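Carboxylase (Deinococcus radiodurans, PDB 5H80) probably catalyses, through its biotin carboxylase domain, the ATP-dependent carboxylation of biotin, the first half-reaction of a single-chain biotin-dependent carboxylase. Local coordinates at residues G285-L290 / F302-T307; R236-Q241 / E254-V259. One frame throughout, in Å; residues are numbered along the deposited sequence.

Contact 1. Residues G285-L290 / F302-T307; sequences GAALQL and FEFLVT
Helix 277-293 packs on one face of the antiparallel sheet in the ATP-binding part of the biotin carboxylase domain, and here Ala286, Ala287 and Leu290 meet Phe302 and Phe304 of strand 299-306. The short segments run at 141° to each other with their axes 9.2 Å apart, a gap bridged by the small Ala286 and Ala287 and the longer Leu290 from the helix and by two phenylalanines from the strand. Leu290 makes the tightest touch: its CB lies 3.5 Å from CE1 of the Phe302 ring, approaching obliquely, and its CD1 reaches CD1 of the same ring at 3.5 Å; the leucine and the phenyl group pass one another, running opposite ways. Ala287 sits at the root of that ring, its CB 3.9 Å from Phe302 CB, while its carbonyl oxygen lies over one face, offset toward the rim. Phe304 lies two residues further along the strand and on the same side of it. With CG anti to its carbonyl carbon (chi1 -57°), its ring extends toward the helix and sets CZ 3.8 Å from Ala286 CB; the backbone N of Ala287 stands near the ring plane, at its edge. No hydrogen bond crosses the contact. Leu283, one helical turn before Ala287, also covers Phe304; Leu155 touches Leu290 and Val157 touches Ala286. Such apolar helix-on-sheet packing is characteristic of the alpha+beta architecture of the ATP-grasp fold.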
ATOM      1  N   GLY A 285     -13.968  10.675 -23.011  1.00 22.51           N
ATOM      2  CA  GLY A 285     -14.608  10.393 -24.299  1.00 23.37           C
ATOM      3  C   GLY A 285     -13.608  10.652 -25.442  1.00 25.09           C
ATOM      4  O   GLY A 285     -13.543   9.797 -26.341  1.00 23.31           O
ATOM      5  N   ALA A 286     -12.966  11.808 -25.418  1.00 25.87           N
ATOM      6  CA  ALA A 286     -11.882  12.128 -26.387  1.00 24.99           C
ATOM      7  C   ALA A 286     -10.793  11.075 -26.436  1.00 26.36           C
ATOM      8  O   ALA A 286     -10.437  10.537 -27.503  1.00 26.05           O
ATOM      9  CB  ALA A 286     -11.229  13.506 -26.127  1.00 24.95           C
ATOM     10  N   ALA A 287     -10.274  10.664 -25.225  1.00 21.48           N
ATOM     11  CA  ALA A 287      -9.285   9.662 -25.164  1.00 24.54           C
ATOM     12  C   ALA A 287      -9.752   8.287 -25.714  1.00 25.00           C
ATOM     13  O   ALA A 287      -9.043   7.597 -26.430  1.00 23.59           O
ATOM     14  CB  ALA A 287      -8.815   9.616 -23.687  1.00 22.37           C
ATOM     15  N   LEU A 288     -10.955   7.851 -25.359  1.00 26.62           N
ATOM     16  CA  LEU A 288     -11.550   6.667 -25.886  1.00 27.41           C
ATOM     17  C   LEU A 288     -11.756   6.619 -27.425  1.00 28.43           C
ATOM     18  O   LEU A 288     -11.449   5.600 -27.999  1.00 27.91           O
ATOM     19  CB  LEU A 288     -12.837   6.346 -25.163  1.00 28.67           C
ATOM     20  CG  LEU A 288     -12.786   5.910 -23.647  1.00 25.62           C
ATOM     21  CD1 LEU A 288     -14.185   5.801 -23.115  1.00 26.16           C
ATOM     22  CD2 LEU A 288     -11.933   4.610 -23.429  1.00 23.94           C
ATOM     23  N   GLN A 289     -12.109   7.749 -28.039  1.00 30.15           N
ATOM     24  CA  GLN A 289     -12.221   7.950 -29.533  1.00 30.34           C
ATOM     25  C   GLN A 289     -10.865   7.786 -30.220  1.00 25.47           C
ATOM     26  O   GLN A 289     -10.783   6.971 -31.080  1.00 27.98           O
ATOM     27  CB  GLN A 289     -12.703   9.360 -29.875  1.00 28.11           C
ATOM     28  CG  GLN A 289     -14.161   9.635 -29.555  1.00 31.04           C
ATOM     29  CD  GLN A 289     -14.557  11.010 -30.017  1.00 33.37           C
ATOM     30  OE1 GLN A 289     -14.453  12.048 -29.268  1.00 35.25           O
ATOM     31  NE2 GLN A 289     -14.840  11.085 -31.327  1.00 35.86           N
ATOM     32  N   LEU A 290      -9.811   8.407 -29.704  1.00 26.75           N
ATOM     33  CA  LEU A 290      -8.463   8.258 -30.200  1.00 30.34           C
ATOM     34  C   LEU A 290      -8.025   6.802 -30.158  1.00 29.33           C
ATOM     35  O   LEU A 290      -7.491   6.239 -31.105  1.00 32.79           O
ATOM     36  CB  LEU A 290      -7.530   9.115 -29.378  1.00 34.83           C
ATOM     37  CG  LEU A 290      -7.783  10.574 -29.615  1.00 30.51           C
ATOM     38  CD1 LEU A 290      -7.066  11.395 -28.573  1.00 29.98           C
ATOM     39  CD2 LEU A 290      -7.377  10.992 -31.019  1.00 31.78           C
ATOM     40  N   PHE A 302      -3.466   9.654 -22.910  1.00 23.94           N
ATOM     41  CA  PHE A 302      -3.797  10.788 -23.708  1.00 22.22           C
ATOM     42  C   PHE A 302      -3.782  12.020 -22.782  1.00 24.14           C
ATOM     43  O   PHE A 302      -4.574  12.088 -21.794  1.00 20.75           O
ATOM     44  CB  PHE A 302      -5.124  10.551 -24.345  1.00 23.28           C
ATOM     45  CG  PHE A 302      -5.110   9.437 -25.275  1.00 26.04           C
ATOM     46  CD1 PHE A 302      -4.720   9.670 -26.614  1.00 29.34           C
ATOM     47  CD2 PHE A 302      -5.269   8.107 -24.837  1.00 28.02           C
ATOM     48  CE1 PHE A 302      -4.630   8.614 -27.520  1.00 25.42           C
ATOM     49  CE2 PHE A 302      -5.115   7.039 -25.738  1.00 30.95           C
ATOM     50  CZ  PHE A 302      -4.834   7.313 -27.077  1.00 29.77           C
ATOM     51  N   GLU A 303      -2.903  12.944 -23.108  1.00 19.68           N
ATOM     52  CA  GLU A 303      -2.567  14.180 -22.336  1.00 23.50           C
ATOM     53  C   GLU A 303      -3.384  15.401 -22.903  1.00 22.59           C
ATOM     54  O   GLU A 303      -3.488  15.569 -24.120  1.00 24.58           O
ATOM     55  CB  GLU A 303      -1.122  14.522 -22.222  1.00 28.38           C
ATOM     56  CG  GLU A 303      -0.322  13.388 -21.662  1.00 27.62           C
ATOM     57  CD  GLU A 303       1.167  13.751 -21.532  1.00 38.99           C
ATOM     58  OE1 GLU A 303       1.558  14.834 -22.035  1.00 42.28           O
ATOM     59  OE2 GLU A 303       1.900  12.974 -20.921  1.00 47.18           O
ATOM     60  N   PHE A 304      -3.916  16.188 -21.997  1.00 23.26           N
ATOM     61  CA  PHE A 304      -4.649  17.403 -22.370  1.00 23.44           C
ATOM     62  C   PHE A 304      -4.241  18.578 -21.478  1.00 26.24           C
ATOM     63  O   PHE A 304      -3.840  18.408 -20.326  1.00 23.87           O
ATOM     64  CB  PHE A 304      -6.162  17.191 -22.196  1.00 21.58           C
ATOM     65  CG  PHE A 304      -6.718  16.077 -22.950  1.00 21.13           C
ATOM     66  CD1 PHE A 304      -7.307  16.240 -24.231  1.00 22.64           C
ATOM     67  CD2 PHE A 304      -6.735  14.757 -22.408  1.00 22.84           C
ATOM     68  CE1 PHE A 304      -7.868  15.261 -24.908  1.00 21.40           C
ATOM     69  CE2 PHE A 304      -7.323  13.673 -23.147  1.00 24.03           C
ATOM     70  CZ  PHE A 304      -7.859  13.913 -24.440  1.00 25.33           C
ATOM     71  N   LEU A 305      -4.366  19.784 -22.041  1.00 23.53           N
ATOM     72  CA  LEU A 305      -4.417  21.018 -21.288  1.00 27.02           C
ATOM     73  C   LEU A 305      -5.887  21.447 -21.203  1.00 23.97           C
ATOM     74  O   LEU A 305      -6.658  21.396 -22.194  1.00 23.66           O
ATOM     75  CB  LEU A 305      -3.588  22.156 -21.929  1.00 25.19           C
ATOM     76  CG  LEU A 305      -2.070  21.883 -22.051  1.00 27.26           C
ATOM     77  CD1 LEU A 305      -1.430  23.085 -22.736  1.00 30.90           C
ATOM     78  CD2 LEU A 305      -1.521  21.557 -20.695  1.00 24.86           C
ATOM     79  N   VAL A 306      -6.294  21.822 -19.979  1.00 20.97           N
ATOM     80  CA  VAL A 306      -7.627  22.136 -19.685  1.00 22.70           C
ATOM     81  C   VAL A 306      -7.746  23.514 -18.970  1.00 22.07           C
ATOM     82  O   VAL A 306      -7.025  23.807 -17.975  1.00 24.59           O
ATOM     83  CB  VAL A 306      -8.240  20.981 -18.747  1.00 23.62           C
ATOM     84  CG1 VAL A 306      -9.715  21.259 -18.411  1.00 27.33           C
ATOM     85  CG2 VAL A 306      -8.082  19.584 -19.341  1.00 25.37           C
ATOM     86  N   THR A 307      -8.605  24.418 -19.539  1.00 24.01           N
ATOM     87  CA  THR A 307      -8.698  25.784 -19.145  1.00 23.97           C
ATOM     88  C   THR A 307      -9.664  25.738 -17.883  1.00 19.90           C
ATOM     89  O   THR A 307     -10.384  24.756 -17.751  1.00 21.73           O
ATOM     90  CB  THR A 307      -9.411  26.671 -20.193  1.00 25.50           C
ATOM     91  OG1 THR A 307     -10.793  26.351 -20.348  1.00 29.55           O
ATOM     92  CG2 THR A 307      -8.631  26.605 -21.497  1.00 28.07           C
TER

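Contact 2. Residues R236-Q241 / E254-V259; sequences RHIEVQ and ERDCTV
Arg255 is held by two partners on the neighbouring strand, Glu239 and Gln241, both at the edge of its guanidinium, which a bend at chi3 (-66°) brings to them. Its NE gives a nearly straight salt-bridge hydrogen bond to the anti lone pair of Glu239 OE2 (2.9 Å, 170°), the carboxylate standing perpendicular to the guanidinium. NH1 and NH2 both grip Gln241 OE1, NH1 in the amide's carbonyl plane at 2.8 Å and NH2 from above it. Glu239 OE1 accepts a hydrogen bond from His237 NE2 and forms a salt bridge with Lys265 NZ. Arg236 approaches Asp256 side-on: NE and NH2 reach OD2 from the same face of the carboxylate, NE at 2.9 Å, while NH2 also bonds Pro273 O. Asp256 OD1 takes the backbone N of Thr258, an Asx turn, and Thr258 OG1, which accepts from His237 N at 2.9 Å. Glu239 and Arg255 form an antiparallel hydrogen-bonded pair, followed by Cys257 N to His237 O. Apolar packing completes the contact: Ile238 CG2 lies 3.9 Å from Glu254 CG, the two chains running alongside one another in the same direction, and Cys257 CB is 3.7 Å from His237 CD2. This pairing is that of a beta hairpin, 236-245 with 249-256, within the antiparallel sheet of an ATP-grasp domain.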
ATOM      1  N   ARG A 236      -4.490  23.548 -16.551  1.00 24.60           N
ATOM      2  CA  ARG A 236      -4.096  22.296 -15.962  1.00 22.08           C
ATOM      3  C   ARG A 236      -3.764  21.161 -16.977  1.00 20.98           C
ATOM      4  O   ARG A 236      -4.338  21.072 -18.055  1.00 23.98           O
ATOM      5  CB  ARG A 236      -5.194  21.845 -14.961  1.00 23.85           C
ATOM      6  CG  ARG A 236      -5.294  22.815 -13.775  1.00 24.42           C
ATOM      7  CD  ARG A 236      -6.599  22.556 -12.954  1.00 26.22           C
ATOM      8  NE  ARG A 236      -6.701  21.137 -12.490  1.00 26.15           N
ATOM      9  CZ  ARG A 236      -7.664  20.677 -11.689  1.00 26.67           C
ATOM     10  NH1 ARG A 236      -8.692  21.482 -11.279  1.00 25.48           N
ATOM     11  NH2 ARG A 236      -7.712  19.407 -11.374  1.00 24.49           N
ATOM     12  N   HIS A 237      -2.839  20.284 -16.561  1.00 22.61           N
ATOM     13  CA  HIS A 237      -2.402  19.156 -17.321  1.00 21.85           C
ATOM     14  C   HIS A 237      -3.207  18.029 -16.779  1.00 23.40           C
ATOM     15  O   HIS A 237      -2.991  17.657 -15.660  1.00 20.46           O
ATOM     16  CB  HIS A 237      -0.943  18.876 -17.158  1.00 24.86           C
ATOM     17  CG  HIS A 237      -0.484  17.613 -17.837  1.00 29.36           C
ATOM     18  ND1 HIS A 237       0.391  17.627 -18.899  1.00 34.85           N
ATOM     19  CD2 HIS A 237      -0.761  16.295 -17.612  1.00 29.96           C
ATOM     20  CE1 HIS A 237       0.584  16.395 -19.337  1.00 28.90           C
ATOM     21  NE2 HIS A 237       0.003  15.561 -18.497  1.00 31.08           N
ATOM     22  N   ILE A 238      -4.133  17.561 -17.572  1.00 20.79           N
ATOM     23  CA  ILE A 238      -5.005  16.402 -17.205  1.00 23.78           C
ATOM     24  C   ILE A 238      -4.951  15.303 -18.278  1.00 27.33           C
ATOM     25  O   ILE A 238      -5.100  15.571 -19.448  1.00 24.14           O
ATOM     26  CB  ILE A 238      -6.432  16.872 -16.949  1.00 21.35           C
ATOM     27  CG1 ILE A 238      -6.555  17.979 -15.884  1.00 22.48           C
ATOM     28  CG2 ILE A 238      -7.210  15.686 -16.418  1.00 20.14           C
ATOM     29  CD1 ILE A 238      -8.007  18.423 -15.538  1.00 23.09           C
ATOM     30  N   GLU A 239      -4.668  14.062 -17.860  1.00 20.24           N
ATOM     31  CA  GLU A 239      -4.339  12.984 -18.805  1.00 19.94           C
ATOM     32  C   GLU A 239      -5.237  11.828 -18.453  1.00 22.82           C
ATOM     33  O   GLU A 239      -5.550  11.620 -17.282  1.00 22.26           O
ATOM     34  CB  GLU A 239      -2.902  12.549 -18.770  1.00 21.68           C
ATOM     35  CG  GLU A 239      -2.368  11.951 -17.410  1.00 21.57           C
ATOM     36  CD  GLU A 239      -0.842  11.809 -17.361  1.00 26.97           C
ATOM     37  OE1 GLU A 239      -0.107  12.445 -18.171  1.00 22.64           O
ATOM     38  OE2 GLU A 239      -0.350  11.051 -16.533  1.00 24.17           O
ATOM     39  N   VAL A 240      -5.521  11.051 -19.443  1.00 22.32           N
ATOM     40  CA  VAL A 240      -6.436   9.908 -19.271  1.00 22.59           C
ATOM     41  C   VAL A 240      -5.732   8.617 -19.501  1.00 21.56           C
ATOM     42  O   VAL A 240      -5.100   8.428 -20.501  1.00 20.52           O
ATOM     43  CB  VAL A 240      -7.693   9.998 -20.211  1.00 22.70           C
ATOM     44  CG1 VAL A 240      -8.451   8.750 -20.112  1.00 20.74           C
ATOM     45  CG2 VAL A 240      -8.531  11.231 -19.959  1.00 25.74           C
ATOM     46  N   GLN A 241      -5.823   7.653 -18.540  1.00 20.95           N
ATOM     47  CA  GLN A 241      -5.285   6.326 -18.715  1.00 20.82           C
ATOM     48  C   GLN A 241      -6.225   5.433 -19.499  1.00 20.94           C
ATOM     49  O   GLN A 241      -7.405   5.228 -19.036  1.00 19.66           O
ATOM     50  CB  GLN A 241      -5.094   5.703 -17.298  1.00 20.91           C
ATOM     51  CG  GLN A 241      -4.523   4.340 -17.359  1.00 22.11           C
ATOM     52  CD  GLN A 241      -3.006   4.323 -17.803  1.00 21.46           C
ATOM     53  OE1 GLN A 241      -2.165   4.826 -17.132  1.00 20.48           O
ATOM     54  NE2 GLN A 241      -2.770   3.854 -19.098  1.00 22.42           N
ATOM     55  N   GLU A 254      -8.645   9.607 -14.834  1.00 20.57           N
ATOM     56  CA  GLU A 254      -7.678  10.628 -15.059  1.00 21.10           C
ATOM     57  C   GLU A 254      -6.607  10.775 -14.035  1.00 21.23           C
ATOM     58  O   GLU A 254      -6.754  10.406 -12.844  1.00 22.19           O
ATOM     59  CB  GLU A 254      -8.339  11.975 -15.313  1.00 21.31           C
ATOM     60  CG  GLU A 254      -8.758  12.882 -14.177  1.00 22.26           C
ATOM     61  CD  GLU A 254      -9.870  12.328 -13.264  1.00 24.59           C
ATOM     62  OE1 GLU A 254     -10.538  11.374 -13.694  1.00 22.52           O
ATOM     63  OE2 GLU A 254      -9.999  12.950 -12.210  1.00 23.20           O
ATOM     64  N   ARG A 255      -5.596  11.584 -14.386  1.00 21.16           N
ATOM     65  CA  ARG A 255      -4.548  12.070 -13.452  1.00 19.49           C
ATOM     66  C   ARG A 255      -4.229  13.501 -13.780  1.00 23.55           C
ATOM     67  O   ARG A 255      -4.415  13.912 -14.964  1.00 25.19           O
ATOM     68  CB  ARG A 255      -3.228  11.300 -13.608  1.00 19.91           C
ATOM     69  CG  ARG A 255      -3.161   9.875 -13.210  1.00 18.69           C
ATOM     70  CD  ARG A 255      -1.862   9.142 -13.540  1.00 18.13           C
ATOM     71  NE  ARG A 255      -1.567   8.972 -14.961  1.00 17.84           N
ATOM     72  CZ  ARG A 255      -1.734   7.863 -15.649  1.00 21.63           C
ATOM     73  NH1 ARG A 255      -2.244   6.734 -15.107  1.00 23.10           N
ATOM     74  NH2 ARG A 255      -1.372   7.849 -16.898  1.00 23.92           N
ATOM     75  N   ASP A 256      -3.857  14.273 -12.752  1.00 22.56           N
ATOM     76  CA  ASP A 256      -3.506  15.668 -12.922  1.00 21.77           C
ATOM     77  C   ASP A 256      -2.081  15.829 -12.516  1.00 22.88           C
ATOM     78  O   ASP A 256      -1.705  15.579 -11.360  1.00 21.66           O
ATOM     79  CB  ASP A 256      -4.390  16.552 -12.165  1.00 19.29           C
ATOM     80  CG  ASP A 256      -4.203  18.061 -12.435  1.00 19.89           C
ATOM     81  OD1 ASP A 256      -3.093  18.581 -12.232  1.00 22.45           O
ATOM     82  OD2 ASP A 256      -5.270  18.634 -12.790  1.00 24.05           O
ATOM     83  N   CYS A 257      -1.334  16.321 -13.466  1.00 18.66           N
ATOM     84  CA  CYS A 257       0.116  16.462 -13.326  1.00 22.05           C
ATOM     85  C   CYS A 257       0.518  17.952 -13.566  1.00 25.74           C
ATOM     86  O   CYS A 257       1.564  18.236 -14.188  1.00 26.65           O
ATOM     87  CB  CYS A 257       0.831  15.643 -14.330  1.00 25.88           C
ATOM     88  SG  CYS A 257       0.321  13.886 -14.368  1.00 31.61           S
ATOM     89  N   THR A 258      -0.275  18.864 -13.065  1.00 25.30           N
ATOM     90  CA  THR A 258      -0.085  20.305 -13.320  1.00 25.09           C
ATOM     91  C   THR A 258       1.175  20.929 -12.735  1.00 28.34           C
ATOM     92  O   THR A 258       1.769  21.846 -13.288  1.00 25.56           O
ATOM     93  CB  THR A 258      -1.366  21.034 -12.900  1.00 23.53           C
ATOM     94  OG1 THR A 258      -2.519  20.589 -13.659  1.00 21.38           O
ATOM     95  CG2 THR A 258      -1.169  22.648 -12.890  1.00 25.75           C
ATOM     96  N   VAL A 259       1.573  20.500 -11.545  1.00 23.41           N
ATOM     97  CA  VAL A 259       2.746  21.032 -10.844  1.00 26.53           C
ATOM     98  C   VAL A 259       4.043  20.442 -11.520  1.00 28.14           C
ATOM     99  O   VAL A 259       4.362  19.246 -11.437  1.00 26.67           O
ATOM    100  CB  VAL A 259       2.670  20.675  -9.354  1.00 25.68           C
ATOM    101  CG1 VAL A 259       3.948  21.120  -8.675  1.00 23.45           C
ATOM    102  CG2 VAL A 259       1.370  21.234  -8.718  1.00 26.65           C
TER

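Contact 2 comes first along the chain, and contact 1 opens only after it has closed; their centres lie 10 Å apart. They share one four-stranded antiparallel sheet: contact 2 pairs 249-256 with 236-245, and contact 1 sets the helix against 299-306, the next strand across. Backbone bonds stitch them directly: Val240 N lies 2.7 Å from Phe302 O, and Val306 N 2.8 Å from Arg236 O, both probable hydrogen bonds. Helix 277-293 serves both, since Ala287 and Leu283 also touch Val240. The face with Ile238, Val240, Phe302 and Phe304 packs on the helix, with Glu254 and Asp256 also on that side; Glu239, Arg255 and Glu303 lie on the other face, consistent with the ATP-grasp layout.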